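Local coordinates for possible adhesin (Caldicellulosiruptor kronotskyensis, PDB 4WA0), which probably mediates attachment of this extremely thermophilic bacterium to cellulose, the fragment here being the C-terminal beta-helix domain of a tapirin, at residues A[11-16]-A[315-320]; A[256-261]-A[291-296]; A[309-314]-A[334-339]. All blocks are in the same frame, centred on the assembly; numbering follows the deposited sequence. Where two conformers were deposited one is given.

Interaction 1: A[11-16]-A[315-320]; sequences AIFSKG and ISLGST
Phe13 and Ser316 make a nearly straight backbone bond: the amide N of Ser316 meets the carbonyl O of Phe13 at 2.8 Å, nearly along the C=O axis (171° at the oxygen). The same oxygen also takes a CA-H contact from Ile315. One step on, Lys15 N reaches Ser316 O at 3.0 Å, lying above the carbonyl plane, and the two-residue parallel ladder ends there. Phe13 and Ile315 share one face. The phenyl CG lies anti to the backbone N (chi1 -180°), and ring atom CD1 comes 4.1 Å from CG2 of Ile315, while CE1 lies 4.3 Å from CD2 of Leu317. Tyr32 of the next strand stacks on the Phe13 ring. Parallel pairing of this kind belongs to a beta-helix, and here 10-14 is laid against 313-316 as adjacent coils, although some 300 residues separate them. On the other face the hydroxyls of Ser14 and Ser316 point inward, beside Phe321 of strand 320-325. A water lies between them, bonded to both OG atoms, to Gly318 O and to Gly16 N, the last at 2.8 Å; it serves polar groups where the strands give way to a turn. Ser14 OG also donates to Gly16 O. Beyond this, the contact opens toward solvent. Lys15 lays its methylenes over the Gly318 carbonyl, CB being 3.6 Å from O; the chain bends at chi3 (126°), which sets CE, and NZ hydrogen-bonds Leu317 O at 3.2 Å. Past Gly16, whose CA touches Ser319 O, the side chains of Ser319 and Thr320 turn away from segment 11-16 and are exposed.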
loop_
_atom_site.group_PDB
_atom_site.type_symbol
_atom_site.label_atom_id
_atom_site.label_comp_id
_atom_site.label_asym_id
_atom_site.label_seq_id
_atom_site.Cartn_x
_atom_site.Cartn_y
_atom_site.Cartn_z
ATOM N N ALA A 11 5.664 -8.613 -0.532
ATOM C CA ALA A 11 5.531 -8.758 -1.973
ATOM C C ALA A 11 6.423 -7.709 -2.660
ATOM O O ALA A 11 7.133 -7.977 -3.682
ATOM C CB ALA A 11 4.135 -8.577 -2.391
ATOM N N ILE A 12 6.347 -6.485 -2.120
ATOM C CA ILE A 12 7.167 -5.372 -2.609
ATOM C C ILE A 12 7.712 -4.640 -1.363
ATOM O O ILE A 12 6.932 -4.132 -0.539
ATOM C CB ILE A 12 6.391 -4.396 -3.493
ATOM C CG1 ILE A 12 5.764 -5.077 -4.698
ATOM C CG2 ILE A 12 7.294 -3.271 -3.973
ATOM C CD1 ILE A 12 4.825 -4.213 -5.440
ATOM N N PHE A 13 9.034 -4.612 -1.231
ATOM C CA PHE A 13 9.694 -3.875 -0.159
ATOM C C PHE A 13 10.584 -2.795 -0.781
ATOM O O PHE A 13 11.452 -3.087 -1.609
ATOM C CB PHE A 13 10.490 -4.823 0.709
ATOM C CG PHE A 13 11.193 -4.132 1.830
ATOM C CD1 PHE A 13 12.413 -3.459 1.605
ATOM C CD2 PHE A 13 10.642 -4.155 3.104
ATOM C CE1 PHE A 13 12.989 -2.775 2.667
ATOM C CE2 PHE A 13 11.227 -3.476 4.146
ATOM C CZ PHE A 13 12.406 -2.806 3.918
ATOM N N SER A 14 10.409 -1.542 -0.412
ATOM C CA SER A 14 11.255 -0.469 -0.893
ATOM C C SER A 14 11.871 0.290 0.275
ATOM O O SER A 14 11.158 0.909 1.094
ATOM C CB SER A 14 10.405 0.481 -1.730
ATOM O OG SER A 14 11.167 1.545 -2.316
ATOM N N LYS A 15 13.194 0.317 0.317
ATOM C CA LYS A 15 13.922 1.033 1.418
ATOM C C LYS A 15 13.526 2.496 1.437
ATOM O O LYS A 15 13.284 3.040 2.522
ATOM C CB LYS A 15 15.426 0.840 1.376
ATOM C CG LYS A 15 16.239 1.724 2.382
ATOM C CD LYS A 15 17.747 1.440 2.205
ATOM C CE LYS A 15 18.555 2.721 1.954
ATOM N NZ LYS A 15 19.802 2.447 1.141
ATOM N N GLY A 16 13.485 3.144 0.266
ATOM C CA GLY A 16 13.203 4.529 0.093
ATOM C C GLY A 16 11.851 4.686 -0.621
ATOM O O GLY A 16 11.033 3.751 -0.647
ATOM N N ILE A 315 12.299 -6.543 -4.145
ATOM C CA ILE A 315 12.936 -5.841 -3.033
ATOM C C ILE A 315 13.901 -4.823 -3.564
ATOM O O ILE A 315 14.798 -5.178 -4.327
ATOM C CB ILE A 315 13.666 -6.818 -2.096
ATOM C CG1 ILE A 315 12.659 -7.784 -1.510
ATOM C CG2 ILE A 315 14.377 -6.063 -0.942
ATOM C CD1 ILE A 315 13.254 -8.974 -0.845
ATOM N N SER A 316 13.696 -3.567 -3.187
ATOM C CA SER A 316 14.658 -2.553 -3.517
ATOM C C SER A 316 15.328 -2.115 -2.236
ATOM O O SER A 316 14.663 -1.864 -1.218
ATOM C CB SER A 316 13.941 -1.345 -4.071
ATOM O OG SER A 316 14.726 -0.143 -3.887
ATOM N N LEU A 317 16.638 -1.962 -2.313
ATOM C CA LEU A 317 17.457 -1.606 -1.167
ATOM C C LEU A 317 18.270 -0.383 -1.504
ATOM O O LEU A 317 19.230 -0.103 -0.790
ATOM C CB LEU A 317 18.394 -2.787 -0.768
ATOM C CG LEU A 317 17.685 -4.057 -0.274
ATOM C CD1 LEU A 317 18.666 -5.156 0.029
ATOM C CD2 LEU A 317 16.835 -3.730 0.900
ATOM N N GLY A 318 17.817 0.353 -2.522
ATOM C CA GLY A 318 18.339 1.628 -2.927
ATOM C C GLY A 318 17.688 2.833 -2.272
ATOM O O GLY A 318 16.939 2.730 -1.320
ATOM N N SER A 319 17.988 4.033 -2.768
ATOM C CA SER A 319 17.465 5.230 -2.115
ATOM C C SER A 319 16.082 5.536 -2.539
ATOM O O SER A 319 15.329 6.141 -1.789
ATOM C CB SER A 319 18.338 6.476 -2.334
ATOM O OG SER A 319 18.376 6.776 -3.701
ATOM N N THR A 320 15.712 5.137 -3.742
ATOM C CA THR A 320 14.363 5.308 -4.247
ATOM C C THR A 320 14.144 4.178 -5.254
ATOM O O THR A 320 15.115 3.535 -5.707
ATOM C CB THR A 320 14.111 6.621 -5.030
ATOM O OG1 THR A 320 14.947 6.649 -6.197
ATOM C CG2 THR A 320 14.342 7.909 -4.181
HETATM O O HOH W 1 14.035 2.203 -2.337
#

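Interaction 2: A[256-261]-A[291-296]; sequences PPQIVI and QLHLIS
Ile259 has CG1 anti to its backbone N (chi1 -172°), which leaves CG2 in the crowded position between N and carbonyl carbon, and there it meets Leu292 CD1 at 3.8 Å. Ile261 is set the other way: with chi1 at -58° its CG1 stands beside the backbone N, near the same Leu292 methyl, so CD1 of Leu292 is held by two isoleucines of the facing strand. Ile261 also lies alongside Leu294, pointing the same way, with its CB 3.9 Å from CD2. These four residues make one hydrophobic face; Ile276 of helix 269-280 packs on Ile261 and Leu292, and Arg279 on Ile259. On the other face, Val260 sends CG2 across to CD1 of Ile295 at 3.7 Å, beneath Ile344 and Ile348 of helix 342-352. The polar end of this face belongs to Gln258, Gln291 and His293. The side chains of Gln258 and Gln291 run side by side and point the same way. The OE1 of Gln258, which accepts a bond from Ser341 N, lies near the plane of the His293 ring at its edge, and its NE2 donates to Gln254 OE1. The imidazole itself is tied through ND1 to Ser313 OG. Beneath the side chains the backbone is fully zipped by five bonds in parallel register, beginning with Gln291 N to Pro257 O at 2.9 Å and ending with Ile295 N to Ile261 O at 2.9 Å. Such parallel rungs are what a beta-helix is built from; this pair lies toward the end of the solenoid near the magnesium site, the side chain of Ile261 being about 4 Å from those of the metal-binding residues Glu275 and Leu246 and about 8 Å from the ion.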
loop_
_atom_site.group_PDB
_atom_site.type_symbol
_atom_site.label_atom_id
_atom_site.label_comp_id
_atom_site.label_asym_id
_atom_site.label_seq_id
_atom_site.Cartn_x
_atom_site.Cartn_y
_atom_site.Cartn_z
ATOM N N PRO A 256 8.102 -25.910 -9.004
ATOM C CA PRO A 256 9.095 -25.267 -9.826
ATOM C C PRO A 256 10.238 -24.695 -8.974
ATOM O O PRO A 256 10.120 -24.508 -7.773
ATOM C CB PRO A 256 8.297 -24.116 -10.508
ATOM C CG PRO A 256 7.250 -23.770 -9.532
ATOM C CD PRO A 256 6.879 -25.092 -8.887
ATOM N N PRO A 257 11.363 -24.397 -9.624
ATOM C CA PRO A 257 12.502 -23.889 -8.911
ATOM C C PRO A 257 12.332 -22.449 -8.480
ATOM O O PRO A 257 11.400 -21.733 -8.962
ATOM C CB PRO A 257 13.590 -24.001 -9.945
ATOM C CG PRO A 257 12.906 -23.768 -11.193
ATOM C CD PRO A 257 11.592 -24.461 -11.078
ATOM N N GLN A 258 13.116 -22.078 -7.494
ATOM C CA GLN A 258 13.157 -20.712 -7.030
ATOM C C GLN A 258 14.426 -20.101 -7.539
ATOM O O GLN A 258 15.467 -20.775 -7.639
ATOM C CB GLN A 258 13.200 -20.636 -5.527
ATOM C CG GLN A 258 12.039 -21.299 -4.855
ATOM C CD GLN A 258 11.580 -20.559 -3.661
ATOM O OE1 GLN A 258 12.111 -19.487 -3.327
ATOM N NE2 GLN A 258 10.494 -21.077 -3.034
ATOM N N ILE A 259 14.377 -18.803 -7.790
ATOM C CA ILE A 259 15.664 -18.106 -8.112
ATOM C C ILE A 259 15.622 -16.660 -7.611
ATOM O O ILE A 259 14.539 -16.011 -7.610
ATOM C CB ILE A 259 15.938 -18.243 -9.598
ATOM C CG1 ILE A 259 17.353 -17.717 -9.991
ATOM C CG2 ILE A 259 14.870 -17.540 -10.397
ATOM C CD1 ILE A 259 17.723 -18.085 -11.403
ATOM N N VAL A 260 16.749 -16.199 -7.075
ATOM C CA VAL A 260 16.910 -14.799 -6.779
ATOM C C VAL A 260 17.849 -14.180 -7.825
ATOM O O VAL A 260 18.920 -14.736 -8.101
ATOM C CB VAL A 260 17.295 -14.510 -5.309
ATOM C CG1 VAL A 260 18.581 -15.185 -4.951
ATOM C CG2 VAL A 260 17.359 -13.025 -5.020
ATOM N N ILE A 261 17.406 -13.031 -8.362
ATOM C CA ILE A 261 18.227 -12.205 -9.245
ATOM C C ILE A 261 18.623 -10.941 -8.530
ATOM O O ILE A 261 17.759 -10.267 -8.001
ATOM C CB ILE A 261 17.416 -11.864 -10.503
ATOM C CG1 ILE A 261 16.931 -13.112 -11.249
ATOM C CG2 ILE A 261 18.172 -11.052 -11.532
ATOM C CD1 ILE A 261 17.943 -14.182 -11.604
ATOM N N GLN A 291 9.517 -19.500 -9.351
ATOM C CA GLN A 291 9.369 -18.590 -8.259
ATOM C C GLN A 291 10.545 -17.616 -8.306
ATOM O O GLN A 291 11.701 -18.017 -8.186
ATOM C CB GLN A 291 9.319 -19.241 -6.918
ATOM C CG GLN A 291 9.017 -18.193 -5.852
ATOM C CD GLN A 291 8.781 -18.757 -4.506
ATOM O OE1 GLN A 291 9.272 -18.199 -3.541
ATOM N NE2 GLN A 291 7.996 -19.847 -4.406
ATOM N N LEU A 292 10.234 -16.344 -8.418
ATOM C CA LEU A 292 11.277 -15.340 -8.734
ATOM C C LEU A 292 11.320 -14.207 -7.718
ATOM O O LEU A 292 10.313 -13.635 -7.405
ATOM C CB LEU A 292 10.948 -14.751 -10.106
ATOM C CG LEU A 292 11.849 -13.666 -10.704
ATOM C CD1 LEU A 292 13.219 -14.218 -11.050
ATOM C CD2 LEU A 292 11.211 -13.116 -11.936
ATOM N N HIS A 293 12.532 -13.875 -7.255
ATOM C CA HIS A 293 12.759 -12.793 -6.328
ATOM C C HIS A 293 13.766 -11.833 -6.983
ATOM O O HIS A 293 14.831 -12.250 -7.314
ATOM C CB HIS A 293 13.256 -13.324 -5.010
ATOM C CG HIS A 293 12.335 -14.352 -4.447
ATOM N ND1 HIS A 293 11.202 -13.989 -3.780
ATOM C CD2 HIS A 293 12.297 -15.698 -4.557
ATOM C CE1 HIS A 293 10.494 -15.069 -3.489
ATOM N NE2 HIS A 293 11.127 -16.109 -3.965
ATOM N N LEU A 294 13.359 -10.583 -7.173
ATOM C CA LEU A 294 14.168 -9.589 -7.874
ATOM C C LEU A 294 14.613 -8.605 -6.795
ATOM O O LEU A 294 13.769 -8.029 -6.072
ATOM C CB LEU A 294 13.299 -8.849 -8.890
ATOM C CG LEU A 294 12.774 -9.679 -10.057
ATOM C CD1 LEU A 294 11.819 -8.832 -10.895
ATOM C CD2 LEU A 294 13.833 -10.366 -10.911
ATOM N N ILE A 295 15.919 -8.399 -6.674
ATOM C CA ILE A 295 16.496 -7.515 -5.661
ATOM C C ILE A 295 17.488 -6.565 -6.327
ATOM O O ILE A 295 18.399 -7.027 -7.027
ATOM C CB ILE A 295 17.193 -8.307 -4.557
ATOM C CG1 ILE A 295 16.256 -9.442 -4.041
ATOM C CG2 ILE A 295 17.638 -7.373 -3.450
ATOM C CD1 ILE A 295 16.713 -10.085 -2.808
ATOM N N SER A 296 17.226 -5.275 -6.148
ATOM C CA SER A 296 18.012 -4.201 -6.775
ATOM C C SER A 296 18.249 -3.016 -5.856
ATOM O O SER A 296 17.501 -2.787 -4.817
ATOM C CB SER A 296 17.298 -3.821 -8.045
ATOM O OG SER A 296 18.128 -2.991 -8.847
#

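Interaction 3: A[309-314]-A[334-339]; sequences IMNGSI and TLKYQM
Leu335 packs against Met310, modelled as selenomethionine, and of all residues in the two segments it loses the most surface to this contact. The two side chains lie alongside and point the same way. Met310 has its CG between the backbone N and the carbonyl carbon (chi1 69°), and that carbon touches CD1 of Leu335 at 3.6 Å; CE, folded back by the bend at chi3, comes to 3.9 Å from the same methyl. CD2 of Leu335 meets CD1 of Ile314 at 4.0 Å. Leu335 thus spans a corner, with one methyl on the strand before it and the other on the strand after. Gly312 makes that corner. At phi 146° and psi -128° a beta carbon would collide with the carbonyl oxygen of Asn311, a backbone shape only glycine adopts comfortably. In a beta-helix, such turns pass the chain from one face of the coil to the next, here from strand 308-311 to strand 313-316, with the core residues Leu335, Met310 and Ile12 gathered inside. Gly312 N donates to Lys336 O at 3.0 Å, and Gly312 O receives Gln338 N at 3.1 Å and a CA-H contact from Tyr337, whose ring atom CD1 also lies 3.6 Å from that oxygen. The Tyr337 hydroxyl bonds to Leu8 O. Thr334 O takes Met310 N at 2.8 Å, while the Thr334 side chain lies beside Ile309 on the outer face. That face also holds Asn311, whose OD1 sits 3.5 Å from CB of Lys336; the bent Lys336 chain, one of two deposited conformers, leads away from segment 309-314.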
loop_
_atom_site.group_PDB
_atom_site.type_symbol
_atom_site.label_atom_id
_atom_site.label_comp_id
_atom_site.label_asym_id
_atom_site.label_seq_id
_atom_site.Cartn_x
_atom_site.Cartn_y
_atom_site.Cartn_z
ATOM N N ILE A 309 3.467 -11.639 -15.777
ATOM C CA ILE A 309 2.956 -12.348 -14.599
ATOM C C ILE A 309 4.121 -12.956 -13.851
ATOM O O ILE A 309 4.892 -13.715 -14.489
ATOM C CB ILE A 309 2.036 -13.470 -15.025
ATOM C CG1 ILE A 309 0.870 -12.788 -15.745
ATOM C CG2 ILE A 309 1.564 -14.323 -13.835
ATOM C CD1 ILE A 309 -0.065 -13.725 -16.456
HETATM N N MSE A 310 4.197 -12.693 -12.552
HETATM C CA MSE A 310 5.209 -13.373 -11.726
HETATM C C MSE A 310 4.740 -13.849 -10.382
HETATM O O MSE A 310 3.735 -13.384 -9.827
HETATM C CB MSE A 310 6.499 -12.522 -11.559
HETATM C CG MSE A 310 6.299 -11.336 -10.746
HETATM SE SE MSE A 310 7.982 -10.242 -10.652
HETATM C CE MSE A 310 8.759 -11.185 -9.204
ATOM N N ASN A 311 5.487 -14.802 -9.858
ATOM C CA ASN A 311 5.284 -15.362 -8.524
ATOM C C ASN A 311 6.561 -15.211 -7.725
ATOM O O ASN A 311 7.602 -15.623 -8.199
ATOM C CB ASN A 311 4.999 -16.879 -8.621
ATOM C CG ASN A 311 3.723 -17.170 -9.393
ATOM O OD1 ASN A 311 2.641 -17.120 -8.832
ATOM N ND2 ASN A 311 3.857 -17.521 -10.643
ATOM N N GLY A 312 6.510 -14.561 -6.568
ATOM C CA GLY A 312 7.671 -14.209 -5.836
ATOM C C GLY A 312 7.635 -12.920 -5.074
ATOM O O GLY A 312 6.704 -12.661 -4.324
ATOM N N SER A 313 8.641 -12.081 -5.301
ATOM C CA SER A 313 8.702 -10.810 -4.624
ATOM C C SER A 313 9.715 -9.901 -5.290
ATOM O O SER A 313 10.589 -10.359 -6.070
ATOM C CB SER A 313 8.998 -11.018 -3.111
ATOM O OG SER A 313 10.365 -11.385 -2.865
ATOM N N ILE A 314 9.599 -8.629 -4.945
ATOM C CA ILE A 314 10.465 -7.510 -5.428
ATOM C C ILE A 314 10.957 -6.709 -4.249
ATOM O O ILE A 314 10.141 -6.208 -3.426
ATOM C CB ILE A 314 9.692 -6.565 -6.400
ATOM C CG1 ILE A 314 9.239 -7.341 -7.556
ATOM C CG2 ILE A 314 10.522 -5.338 -6.717
ATOM C CD1 ILE A 314 8.231 -6.550 -8.347
ATOM N N THR A 334 1.362 -8.513 -12.779
ATOM C CA THR A 334 0.679 -9.278 -11.770
ATOM C C THR A 334 1.736 -9.959 -10.936
ATOM O O THR A 334 2.615 -10.640 -11.502
ATOM C CB THR A 334 -0.219 -10.334 -12.431
ATOM O OG1 THR A 334 -1.322 -9.662 -13.050
ATOM C CG2 THR A 334 -0.723 -11.301 -11.482
ATOM N N LEU A 335 1.689 -9.730 -9.638
ATOM C CA LEU A 335 2.621 -10.285 -8.659
ATOM C C LEU A 335 1.865 -11.066 -7.578
ATOM O O LEU A 335 1.126 -10.488 -6.762
ATOM C CB LEU A 335 3.511 -9.200 -8.070
ATOM C CG LEU A 335 4.442 -9.541 -6.888
ATOM C CD1 LEU A 335 5.429 -10.649 -7.284
ATOM C CD2 LEU A 335 5.157 -8.276 -6.404
ATOM N N LYS A 336 2.069 -12.382 -7.582
ATOM C CA LYS A 336 1.533 -13.224 -6.540
ATOM C C LYS A 336 2.675 -13.476 -5.588
ATOM O O LYS A 336 3.661 -14.142 -5.923
ATOM C CB LYS A 336 1.054 -14.556 -7.079
ATOM C CG LYS A 336 0.562 -15.482 -5.976
ATOM C CD LYS A 336 -0.914 -15.388 -5.758
ATOM C CE LYS A 336 -1.601 -16.738 -5.732
ATOM N NZ LYS A 336 -1.306 -17.551 -4.532
ATOM N N TYR A 337 2.519 -12.986 -4.385
ATOM C CA TYR A 337 3.572 -13.172 -3.381
ATOM C C TYR A 337 3.879 -14.633 -3.068
ATOM O O TYR A 337 2.954 -15.432 -2.862
ATOM C CB TYR A 337 3.201 -12.464 -2.086
ATOM C CG TYR A 337 4.180 -12.782 -0.961
ATOM C CD1 TYR A 337 5.450 -12.252 -0.969
ATOM C CD2 TYR A 337 3.828 -13.588 0.094
ATOM C CE1 TYR A 337 6.338 -12.544 0.049
ATOM C CE2 TYR A 337 4.722 -13.885 1.106
ATOM C CZ TYR A 337 6.018 -13.367 1.067
ATOM O OH TYR A 337 6.939 -13.625 2.115
ATOM N N GLN A 338 5.174 -14.971 -2.966
ATOM C CA GLN A 338 5.571 -16.263 -2.412
ATOM C C GLN A 338 6.803 -16.045 -1.583
ATOM O O GLN A 338 7.735 -15.380 -2.032
ATOM C CB GLN A 338 5.987 -17.212 -3.523
ATOM C CG GLN A 338 4.926 -17.508 -4.554
ATOM C CD GLN A 338 3.837 -18.426 -3.979
ATOM O OE1 GLN A 338 3.934 -18.924 -2.833
ATOM N NE2 GLN A 338 2.784 -18.606 -4.748
HETATM N N MSE A 339 6.833 -16.638 -0.397
HETATM C CA MSE A 339 8.015 -16.576 0.474
HETATM C C MSE A 339 9.147 -17.343 -0.159
HETATM O O MSE A 339 8.941 -18.464 -0.649
HETATM C CB MSE A 339 7.709 -17.199 1.845
HETATM C CG MSE A 339 8.912 -17.279 2.766
HETATM SE SE MSE A 339 9.183 -15.567 3.714
HETATM C CE MSE A 339 9.470 -16.477 5.445
#

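The three contacts are neighbouring pieces of one beta-helix. Interactions 1 and 2 share the face made by strands 258-263, 291-296, 313-316 and 10-14 in that order across it; interaction 3 turns the corner onto that face, which it joins through Ser313 and Ile314. Centres of interactions 2 and 3 lie about 9 Å apart, those of 1 and 3 about 15 Å, and those of 1 and 2 about 16 Å. Interaction 2 opens and closes within the span of interaction 1; interactions 1 and 3 both use strand 313-316 and their segments alternate along the chain. Coils formed late in the sequence therefore stack against the first one, extending the solenoid toward its magnesium-binding end.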